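Local coordinates for protein 2-polyprenyl-6-methoxyphenol hydroxylase-like FAD-dependent oxidoreductase (PDB 6UI5) that binds flavin-adenine dinucleotide and belongs to the FAD-dependent oxidoreductases with a Rossmann-type FAD-binding domain, at residues L78-E83 against V373-I378; I266-A271 against L337-I342; N293-G298 against Q343-L348. All coordinates share one frame; numbering follows the deposited sequence.

Interaction 1. Residues L78-E83 against V373-I378; sequences LRLAFE and VFLAEI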
loop_
_atom_site.group_PDB
_atom_site.type_symbol
_atom_site.label_atom_id
_atom_site.label_comp_id
_atom_site.label_asym_id
_atom_site.label_seq_id
_atom_site.Cartn_x
_atom_site.Cartn_y
_atom_site.Cartn_z
ATOM N N LEU A 78 -6.579 10.642 4.971
ATOM C CA LEU A 78 -7.160 10.521 3.642
ATOM C C LEU A 78 -8.590 9.996 3.738
ATOM O O LEU A 78 -8.990 9.395 4.736
ATOM C CB LEU A 78 -6.338 9.576 2.768
ATOM C CG LEU A 78 -4.864 9.929 2.629
ATOM C CD1 LEU A 78 -4.185 9.032 1.585
ATOM C CD2 LEU A 78 -4.704 11.407 2.290
ATOM N N ARG A 79 -9.351 10.216 2.671
ATOM C CA ARG A 79 -10.726 9.756 2.578
ATOM C C ARG A 79 -10.780 8.343 2.038
ATOM O O ARG A 79 -10.056 8.013 1.104
ATOM C CB ARG A 79 -11.535 10.652 1.647
ATOM C CG ARG A 79 -12.951 10.200 1.537
ATOM C CD ARG A 79 -13.740 10.961 0.495
ATOM N NE ARG A 79 -15.071 10.386 0.423
ATOM C CZ ARG A 79 -15.412 9.359 -0.347
ATOM N NH1 ARG A 79 -14.531 8.782 -1.161
ATOM N NH2 ARG A 79 -16.658 8.922 -0.306
ATOM N N LEU A 80 -11.676 7.524 2.591
ATOM C CA LEU A 80 -11.963 6.196 2.052
ATOM C C LEU A 80 -13.368 6.165 1.458
ATOM O O LEU A 80 -14.337 6.546 2.125
ATOM C CB LEU A 80 -11.834 5.115 3.121
ATOM C CG LEU A 80 -10.454 4.891 3.709
ATOM C CD1 LEU A 80 -10.563 3.933 4.879
ATOM C CD2 LEU A 80 -9.572 4.315 2.648
ATOM N N ALA A 81 -13.470 5.701 0.204
ATOM C CA ALA A 81 -14.751 5.569 -0.503
ATOM C C ALA A 81 -15.618 4.511 0.186
ATOM O O ALA A 81 -15.741 3.365 -0.251
ATOM C CB ALA A 81 -14.520 5.220 -1.973
ATOM N N PHE A 82 -16.233 4.909 1.299
ATOM C CA PHE A 82 -17.033 3.956 2.055
ATOM C C PHE A 82 -18.325 3.594 1.331
ATOM O O PHE A 82 -18.884 2.524 1.591
ATOM C CB PHE A 82 -17.326 4.520 3.453
ATOM C CG PHE A 82 -18.094 3.572 4.358
ATOM C CD1 PHE A 82 -17.471 2.465 4.928
ATOM C CD2 PHE A 82 -19.435 3.795 4.645
ATOM C CE1 PHE A 82 -18.187 1.597 5.772
ATOM C CE2 PHE A 82 -20.148 2.934 5.492
ATOM C CZ PHE A 82 -19.525 1.841 6.051
ATOM N N GLU A 83 -18.801 4.455 0.426
ATOM C CA GLU A 83 -19.989 4.176 -0.380
ATOM C C GLU A 83 -19.834 2.941 -1.267
ATOM O O GLU A 83 -20.834 2.458 -1.808
ATOM C CB GLU A 83 -20.322 5.401 -1.246
ATOM C CG GLU A 83 -19.237 5.785 -2.265
ATOM C CD GLU A 83 -18.210 6.775 -1.717
ATOM O OE1 GLU A 83 -18.289 7.138 -0.517
ATOM O OE2 GLU A 83 -17.316 7.190 -2.490
ATOM N N VAL A 373 -12.527 -0.677 -0.566
ATOM C CA VAL A 373 -13.499 -1.511 0.122
ATOM C C VAL A 373 -12.816 -2.338 1.198
ATOM O O VAL A 373 -13.299 -2.429 2.335
ATOM C CB VAL A 373 -14.254 -2.378 -0.900
ATOM C CG1 VAL A 373 -15.081 -3.458 -0.199
ATOM C CG2 VAL A 373 -15.121 -1.459 -1.756
ATOM N N PHE A 374 -11.655 -2.902 0.881
ATOM C CA PHE A 374 -10.963 -3.740 1.851
ATOM C C PHE A 374 -10.619 -2.959 3.113
ATOM O O PHE A 374 -10.953 -3.391 4.225
ATOM C CB PHE A 374 -9.703 -4.329 1.236
ATOM C CG PHE A 374 -8.770 -4.942 2.242
ATOM C CD1 PHE A 374 -9.033 -6.192 2.774
ATOM C CD2 PHE A 374 -7.603 -4.294 2.611
ATOM C CE1 PHE A 374 -8.175 -6.769 3.676
ATOM C CE2 PHE A 374 -6.729 -4.870 3.507
ATOM C CZ PHE A 374 -7.017 -6.115 4.041
ATOM N N LEU A 375 -9.977 -1.785 2.948
ATOM C CA LEU A 375 -9.577 -0.949 4.091
ATOM C C LEU A 375 -10.780 -0.395 4.842
ATOM O O LEU A 375 -10.821 -0.462 6.072
ATOM C CB LEU A 375 -8.686 0.197 3.630
ATOM C CG LEU A 375 -7.303 -0.198 3.109
ATOM C CD1 LEU A 375 -6.557 1.032 2.610
ATOM C CD2 LEU A 375 -6.495 -0.926 4.186
ATOM N N ALA A 376 -11.779 0.126 4.121
ATOM C CA ALA A 376 -12.981 0.650 4.770
ATOM C C ALA A 376 -13.691 -0.416 5.589
ATOM O O ALA A 376 -14.265 -0.125 6.647
ATOM C CB ALA A 376 -13.947 1.229 3.736
ATOM N N GLU A 377 -13.697 -1.646 5.104
ATOM C CA GLU A 377 -14.336 -2.721 5.853
ATOM C C GLU A 377 -13.609 -2.979 7.155
ATOM O O GLU A 377 -14.243 -3.188 8.201
ATOM C CB GLU A 377 -14.354 -4.004 5.028
ATOM C CG GLU A 377 -15.347 -3.978 3.898
ATOM C CD GLU A 377 -15.539 -5.358 3.319
ATOM O OE1 GLU A 377 -16.671 -5.626 2.861
ATOM O OE2 GLU A 377 -14.571 -6.184 3.343
ATOM N N ILE A 378 -12.280 -2.997 7.101
ATOM C CA ILE A 378 -11.491 -3.374 8.264
ATOM C C ILE A 378 -11.501 -2.260 9.317
ATOM O O ILE A 378 -11.860 -2.493 10.474
ATOM C CB ILE A 378 -10.086 -3.756 7.790
ATOM C CG1 ILE A 378 -10.154 -5.184 7.312
ATOM C CG2 ILE A 378 -9.040 -3.612 8.876
ATOM C CD1 ILE A 378 -8.959 -5.580 6.610
#
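A small, buried apolar contact lays the edge strand 78-80 and the turn after it against one side of helix 369-379, with Ala376 in the middle. Leu80 points at the helix and touches it with both methyls. Leu80 CD1 rests 4.1 Å from the backbone N of Ala376, and Leu80 CD2 lies 4.3 Å from CB of Leu375. Phe82 reaches the same alanine differently. Its CG stands anti to the backbone N (chi1 -177°), which swings the ring toward the helix and brings Phe82 CD1, at the ring edge, to 3.9 Å from Ala376 CB, a carbon near the ring plane. Alanine suits this place because its single methyl lets strand and helix come close. Between the two hydrophobic residues, Ala81 centres an inverse gamma turn, and its N is bonded to OD1 of Asn372 in the same helix. A salt bridge within 78-83, between Arg79 and Glu83, joins the two ends of the turn through residues that do not touch the helix. Strand 69-75, the antiparallel neighbour of 78-80, supplies Val73 and Phe75 to pack on Leu80, while Leu375 also meets Met362 of helix 352-365 and Met361 of the second subunit.

Interaction 2. Residues I266-A271 against L337-I342; sequences IVTRNA and LACMNI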
loop_
_atom_site.group_PDB
_atom_site.type_symbol
_atom_site.label_atom_id
_atom_site.label_comp_id
_atom_site.label_asym_id
_atom_site.label_seq_id
_atom_site.Cartn_x
_atom_site.Cartn_y
_atom_site.Cartn_z
ATOM N N ILE A 266 2.112 4.418 23.401
ATOM C CA ILE A 266 1.489 3.446 22.494
ATOM C C ILE A 266 2.549 2.481 22.019
ATOM O O ILE A 266 3.562 2.902 21.447
ATOM C CB ILE A 266 0.821 4.117 21.287
ATOM C CG1 ILE A 266 -0.465 4.805 21.715
ATOM C CG2 ILE A 266 0.550 3.069 20.168
ATOM C CD1 ILE A 266 -1.502 3.835 22.285
ATOM N N VAL A 267 2.297 1.189 22.205
ATOM C CA VAL A 267 3.008 0.153 21.468
ATOM C C VAL A 267 1.989 -0.663 20.688
ATOM O O VAL A 267 0.788 -0.571 20.919
ATOM C CB VAL A 267 3.834 -0.757 22.379
ATOM C CG1 VAL A 267 5.095 -0.006 22.873
ATOM C CG2 VAL A 267 2.957 -1.242 23.513
ATOM N N THR A 268 2.500 -1.501 19.782
ATOM C CA THR A 268 1.697 -2.310 18.864
ATOM C C THR A 268 2.004 -3.784 19.093
ATOM O O THR A 268 3.120 -4.238 18.819
ATOM C CB THR A 268 2.006 -1.937 17.424
ATOM O OG1 THR A 268 1.851 -0.526 17.251
ATOM C CG2 THR A 268 1.063 -2.682 16.479
ATOM N N ARG A 269 1.027 -4.541 19.589
ATOM C CA ARG A 269 1.261 -5.950 19.883
ATOM C C ARG A 269 0.060 -6.792 19.491
ATOM O O ARG A 269 -1.092 -6.332 19.521
ATOM C CB ARG A 269 1.591 -6.217 21.373
ATOM C CG ARG A 269 2.794 -5.391 21.912
ATOM C CD ARG A 269 4.196 -6.050 21.681
ATOM N NE ARG A 269 5.208 -5.190 22.297
ATOM C CZ ARG A 269 5.779 -4.132 21.723
ATOM N NH1 ARG A 269 5.519 -3.835 20.425
ATOM N NH2 ARG A 269 6.677 -3.406 22.445
ATOM N N ASN A 270 0.353 -8.037 19.114
ATOM C CA ASN A 270 -0.673 -9.035 18.875
ATOM C C ASN A 270 -0.231 -10.316 19.572
ATOM O O ASN A 270 0.838 -10.848 19.269
ATOM C CB ASN A 270 -0.884 -9.232 17.371
ATOM C CG ASN A 270 -2.211 -9.889 17.038
ATOM O OD1 ASN A 270 -3.176 -9.754 17.795
ATOM N ND2 ASN A 270 -2.274 -10.597 15.880
ATOM N N ALA A 271 -1.024 -10.777 20.541
ATOM C CA ALA A 271 -0.748 -12.055 21.186
ATOM C C ALA A 271 -0.610 -13.163 20.141
ATOM O O ALA A 271 -1.345 -13.202 19.150
ATOM C CB ALA A 271 -1.867 -12.392 22.176
ATOM N N LEU A 337 -4.846 -7.738 11.517
ATOM C CA LEU A 337 -5.175 -6.750 10.495
ATOM C C LEU A 337 -5.419 -5.372 11.103
ATOM O O LEU A 337 -5.109 -4.351 10.469
ATOM C CB LEU A 337 -6.411 -7.204 9.689
ATOM C CG LEU A 337 -6.342 -8.363 8.675
ATOM C CD1 LEU A 337 -7.706 -8.626 7.984
ATOM C CD2 LEU A 337 -5.266 -8.158 7.608
ATOM N N ALA A 338 -5.970 -5.311 12.319
ATOM C CA ALA A 338 -6.042 -4.027 13.011
ATOM C C ALA A 338 -4.643 -3.484 13.277
ATOM O O ALA A 338 -4.308 -2.370 12.849
ATOM C CB ALA A 338 -6.844 -4.153 14.309
ATOM N N CYS A 339 -3.796 -4.264 13.961
ATOM C CA CYS A 339 -2.429 -3.787 14.170
ATOM C C CYS A 339 -1.827 -3.383 12.850
ATOM O O CYS A 339 -1.260 -2.299 12.729
ATOM C CB CYS A 339 -1.553 -4.845 14.858
ATOM S SG CYS A 339 -2.084 -5.199 16.606
ATOM N N MET A 340 -2.022 -4.203 11.817
ATOM C CA MET A 340 -1.304 -3.968 10.571
ATOM C C MET A 340 -1.665 -2.613 9.986
ATOM O O MET A 340 -0.782 -1.785 9.728
ATOM C CB MET A 340 -1.600 -5.078 9.573
ATOM C CG MET A 340 -1.050 -4.790 8.182
ATOM S SD MET A 340 -2.176 -5.518 7.027
ATOM C CE MET A 340 -3.665 -4.624 7.443
ATOM N N ASN A 341 -2.966 -2.336 9.847
ATOM C CA ASN A 341 -3.391 -1.124 9.153
ATOM C C ASN A 341 -3.297 0.125 10.032
ATOM O O ASN A 341 -3.089 1.224 9.495
ATOM C CB ASN A 341 -4.813 -1.296 8.588
ATOM C CG ASN A 341 -5.882 -0.845 9.533
ATOM O OD1 ASN A 341 -6.160 0.359 9.645
ATOM N ND2 ASN A 341 -6.529 -1.812 10.213
ATOM N N ILE A 342 -3.446 0.001 11.361
ATOM C CA ILE A 342 -3.106 1.142 12.222
ATOM C C ILE A 342 -1.665 1.559 11.966
ATOM O O ILE A 342 -1.382 2.717 11.644
ATOM C CB ILE A 342 -3.331 0.822 13.712
ATOM C CG1 ILE A 342 -4.795 0.470 14.019
ATOM C CG2 ILE A 342 -2.838 1.989 14.607
ATOM C CD1 ILE A 342 -5.741 1.582 13.838
#
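The carbonyl O of Leu337 is gripped twice by Asn341, on the helix that presents Cys339 to Thr268. Asn341 N donates to Leu337 O over 3.0 Å in the ordinary helical bond, and Asn341 ND2 folds back to reach it at 2.9 Å from the opposite face of the carbonyl plane. This second bond helps fix the rotation of the amide, whose ND2 also donates to Gln295 OE1 and whose OD1 accepts from Gln345 NE2, so a buried asparagine is well supplied with partners. Cys339 carries the contact itself. Cys339 SG lies anti to the carbonyl carbon (chi1 -67°) and comes to 3.3 Å from Arg269 O and 4.3 Å from Asn270 CB, while Cys339 CB meets Thr268 CG2 at 3.8 Å. The short, unbranched side chain of cysteine suits a place where strand backbone and helix lie close, its polarisable sulfur against a carbonyl oxygen. Thr268 is divided in its roles: its methyl packs on Cys339, while its OG1 bonds to Asp173 OD2. Arg269 turns away from the helix and curls back, Arg269 NH1 donating to Thr268 O over 2.9 Å from well above the carbonyl plane, with Val267 CB over one guanidinium face, near its rim. The strand end joins the antiparallel sheet through Val170 and Val288, and helix 325-346 lies between it and helix 369-379, with Tyr357 and Met361 of the second subunit packing alongside.

Interaction 3. Residues N293-G298 against Q343-L348; sequences NGQGLG and QAQLAL. With FAD (flavin-adenine dinucleotide), chain C.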
loop_
_atom_site.group_PDB
_atom_site.type_symbol
_atom_site.label_atom_id
_atom_site.label_comp_id
_atom_site.label_asym_id
_atom_site.label_seq_id
_atom_site.Cartn_x
_atom_site.Cartn_y
_atom_site.Cartn_z
ATOM N N ASN A 293 -10.120 5.043 14.100
ATOM C CA ASN A 293 -11.377 4.565 13.515
ATOM C C ASN A 293 -12.243 3.806 14.504
ATOM O O ASN A 293 -13.254 3.229 14.110
ATOM C CB ASN A 293 -11.114 3.672 12.303
ATOM C CG ASN A 293 -10.069 4.252 11.381
ATOM O OD1 ASN A 293 -8.929 3.806 11.369
ATOM N ND2 ASN A 293 -10.454 5.255 10.601
ATOM N N GLY A 294 -11.871 3.783 15.777
ATOM C CA GLY A 294 -12.598 2.993 16.752
ATOM C C GLY A 294 -12.258 1.524 16.716
ATOM O O GLY A 294 -13.053 0.697 17.181
ATOM N N GLN A 295 -11.087 1.168 16.178
ATOM C CA GLN A 295 -10.787 -0.249 15.996
ATOM C C GLN A 295 -10.533 -0.966 17.312
ATOM O O GLN A 295 -10.873 -2.147 17.434
ATOM C CB GLN A 295 -9.591 -0.409 15.070
ATOM C CG GLN A 295 -9.870 0.072 13.661
ATOM C CD GLN A 295 -8.711 -0.186 12.771
ATOM O OE1 GLN A 295 -8.127 -1.280 12.791
ATOM N NE2 GLN A 295 -8.318 0.832 12.013
ATOM N N GLY A 296 -9.910 -0.294 18.292
ATOM C CA GLY A 296 -9.696 -0.932 19.584
ATOM C C GLY A 296 -11.001 -1.399 20.198
ATOM O O GLY A 296 -11.099 -2.517 20.712
ATOM N N LEU A 297 -12.032 -0.555 20.116
ATOM C CA LEU A 297 -13.336 -0.905 20.646
ATOM C C LEU A 297 -14.016 -1.956 19.777
ATOM O O LEU A 297 -14.584 -2.925 20.296
ATOM C CB LEU A 297 -14.169 0.367 20.725
ATOM C CG LEU A 297 -15.399 0.430 21.597
ATOM C CD1 LEU A 297 -15.063 -0.229 22.891
ATOM C CD2 LEU A 297 -15.685 1.893 21.798
ATOM N N GLY A 298 -13.951 -1.787 18.449
ATOM C CA GLY A 298 -14.553 -2.764 17.551
ATOM C C GLY A 298 -14.013 -4.166 17.751
ATOM O O GLY A 298 -14.776 -5.124 17.913
ATOM N N GLN A 343 -0.737 0.605 12.067
ATOM C CA GLN A 343 0.664 0.930 11.808
ATOM C C GLN A 343 0.821 1.538 10.416
ATOM O O GLN A 343 1.579 2.506 10.228
ATOM C CB GLN A 343 1.526 -0.327 11.958
ATOM C CG GLN A 343 1.729 -0.814 13.387
ATOM C CD GLN A 343 2.437 0.201 14.289
ATOM O OE1 GLN A 343 1.878 1.244 14.666
ATOM N NE2 GLN A 343 3.692 -0.102 14.624
ATOM N N ALA A 344 0.065 1.009 9.432
ATOM C CA ALA A 344 0.116 1.564 8.083
ATOM C C ALA A 344 -0.400 2.991 8.065
ATOM O O ALA A 344 0.179 3.849 7.398
ATOM C CB ALA A 344 -0.688 0.705 7.094
ATOM N N GLN A 345 -1.479 3.271 8.793
ATOM C CA GLN A 345 -1.918 4.659 8.927
ATOM C C GLN A 345 -0.822 5.525 9.540
ATOM O O GLN A 345 -0.581 6.644 9.070
ATOM C CB GLN A 345 -3.212 4.749 9.748
ATOM C CG GLN A 345 -4.471 4.354 8.942
ATOM C CD GLN A 345 -5.764 4.486 9.748
ATOM O OE1 GLN A 345 -6.156 5.598 10.134
ATOM N NE2 GLN A 345 -6.423 3.343 10.028
ATOM N N LEU A 346 -0.122 5.028 10.568
ATOM C CA LEU A 346 0.910 5.869 11.185
ATOM C C LEU A 346 2.016 6.209 10.188
ATOM O O LEU A 346 2.595 7.303 10.247
ATOM C CB LEU A 346 1.505 5.192 12.423
ATOM C CG LEU A 346 0.657 5.207 13.699
ATOM C CD1 LEU A 346 1.450 4.669 14.886
ATOM C CD2 LEU A 346 0.129 6.605 13.990
ATOM N N ALA A 347 2.292 5.309 9.235
ATOM C CA ALA A 347 3.424 5.537 8.339
ATOM C C ALA A 347 3.136 6.595 7.292
ATOM O O ALA A 347 4.028 6.894 6.495
ATOM C CB ALA A 347 3.840 4.237 7.653
ATOM N N LEU A 348 1.922 7.150 7.259
ATOM C CA LEU A 348 1.645 8.352 6.481
ATOM C C LEU A 348 1.835 9.626 7.297
ATOM O O LEU A 348 1.599 10.724 6.777
ATOM C CB LEU A 348 0.223 8.322 5.903
ATOM C CG LEU A 348 -0.088 7.250 4.856
ATOM C CD1 LEU A 348 -0.259 5.913 5.486
ATOM C CD2 LEU A 348 -1.324 7.599 4.031
HETATM P PA FAD C . -9.407 -2.137 29.182
HETATM O O1A FAD C . -10.274 -1.008 28.670
HETATM O O2A FAD C . -7.996 -1.609 29.375
HETATM O O5B FAD C . -10.089 -2.859 30.509
HETATM C C5B FAD C . -9.349 -3.815 31.253
HETATM C C4B FAD C . -9.939 -3.874 32.699
HETATM O O4B FAD C . -9.424 -4.834 33.428
HETATM C C3B FAD C . -9.598 -2.569 33.458
HETATM O O3B FAD C . -10.686 -2.200 34.188
HETATM C C2B FAD C . -8.433 -2.970 34.384
HETATM O O2B FAD C . -8.345 -1.958 35.468
HETATM C C1B FAD C . -8.840 -4.137 34.804
HETATM N N9A FAD C . -7.814 -5.047 35.275
HETATM C C8A FAD C . -6.552 -5.164 34.804
HETATM N N7A FAD C . -5.954 -6.176 35.468
HETATM C C5A FAD C . -6.858 -6.696 36.333
HETATM C C6A FAD C . -6.792 -7.738 37.249
HETATM N N6A FAD C . -5.826 -8.716 37.728
HETATM N N1A FAD C . -7.851 -8.048 38.003
HETATM C C2A FAD C . -9.003 -7.355 37.871
HETATM N N3A FAD C . -9.073 -6.342 36.961
HETATM C C4A FAD C . -8.007 -6.010 36.199
HETATM N N1 FAD C . -10.982 3.279 21.741
HETATM C C2 FAD C . -11.838 3.734 20.607
HETATM O O2 FAD C . -12.670 3.031 20.135
HETATM N N3 FAD C . -11.638 5.109 20.065
HETATM C C4 FAD C . -10.616 5.973 20.657
HETATM O O4 FAD C . -10.434 7.071 20.251
HETATM C C4X FAD C . -9.767 5.478 21.802
HETATM N N5 FAD C . -8.771 6.378 22.336
HETATM C C5X FAD C . -7.911 5.914 23.453
HETATM C C6 FAD C . -6.948 6.790 23.959
HETATM C C7 FAD C . -6.132 6.387 25.010
HETATM C C7M FAD C . -5.191 7.537 25.342
HETATM C C8 FAD C . -6.259 5.111 25.580
HETATM C C8M FAD C . -5.318 4.757 26.739
HETATM C C9 FAD C . -7.227 4.226 25.073
HETATM C C9A FAD C . -8.063 4.615 23.999
HETATM N N10 FAD C . -9.101 3.672 23.433
HETATM C C10 FAD C . -9.947 4.139 22.339
HETATM C "C1'" FAD C . -9.262 2.339 24.047
HETATM C "C2'" FAD C . -9.124 1.078 23.175
HETATM O "O2'" FAD C . -10.279 0.809 22.471
HETATM C "C3'" FAD C . -8.948 -0.154 24.060
HETATM O "O3'" FAD C . -8.558 -1.197 23.224
HETATM C "C4'" FAD C . -10.215 -0.641 24.793
HETATM O "O4'" FAD C . -10.780 0.304 25.657
HETATM C "C5'" FAD C . -9.709 -1.811 25.646
HETATM O "O5'" FAD C . -10.768 -2.627 26.062
HETATM P P FAD C . -10.493 -3.890 27.091
HETATM O O1P FAD C . -11.761 -4.178 27.859
HETATM O O2P FAD C . -9.924 -5.127 26.421
HETATM O O3P FAD C . -9.279 -3.366 28.082
#
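One hydrogen bond between side-chain amides crosses from Gln345 to Asn293 OD1, and a second, inside 293-298, shares that acceptor. Gln345 comes from the opposite direction with an extended chain, Gln345 NE2 donating to Asn293 OD1 over 2.9 Å almost straight (166°) and in the plane of the Asn293 carbonyl. Gln295 NE2 adds the more bent bond, 3.1 Å to Asn293 OD1, its donor tilted from that plane. Gln295 NE2 and Gln345 NE2 are therefore brought to 3.7 Å of each other, both turned to one acceptor. Further bonds settle which way the amides of Gln345 and Asn293 face: Gln345 OE1 accepts from Ala76 N, and Asn293 ND2 donates to Arg74 O. Glutamine and asparagine suit this buried place because each offers a donor and an acceptor without charge. Gly294 is the N-cap of helix 295-316, whose N-terminal end is set against the flavin, an arrangement known from related flavin-dependent hydroxylases; the helix end would probably favour negative charge around flavin O2. Van der Waals contacts with FAD follow from it. Gly294, with its positive phi of 79°, brings its CA to 3.4 Å from FAD O2, and Leu297 CB comes to 3.1 Å from the same oxygen. Gly296, bare of a side chain, lets FAD O2' approach its carbonyl carbon to 3.3 Å.

From the N terminus, strand 78-80 comes first, and interaction 1 ties its small antiparallel sheet to helix 369-379, closing a loop of nearly 290 residues in which the other two contacts are nested. Strand 257-271 follows, and interaction 2 ties the large antiparallel sheet to helix 325-346. Before that helix the chain passes through 293-298, and interaction 3 ties this start of helix 295-316, beside FAD, to the same helix at 343-348. Interactions 2 and 3 thus cross, with a probable hydrogen bond between Thr268 OG1 and Gln343 OE1 linking them. Ile378 packs on Leu337 and Asn341, and Leu78 on Leu348, joining interaction 1 to both. All three touch the second subunit.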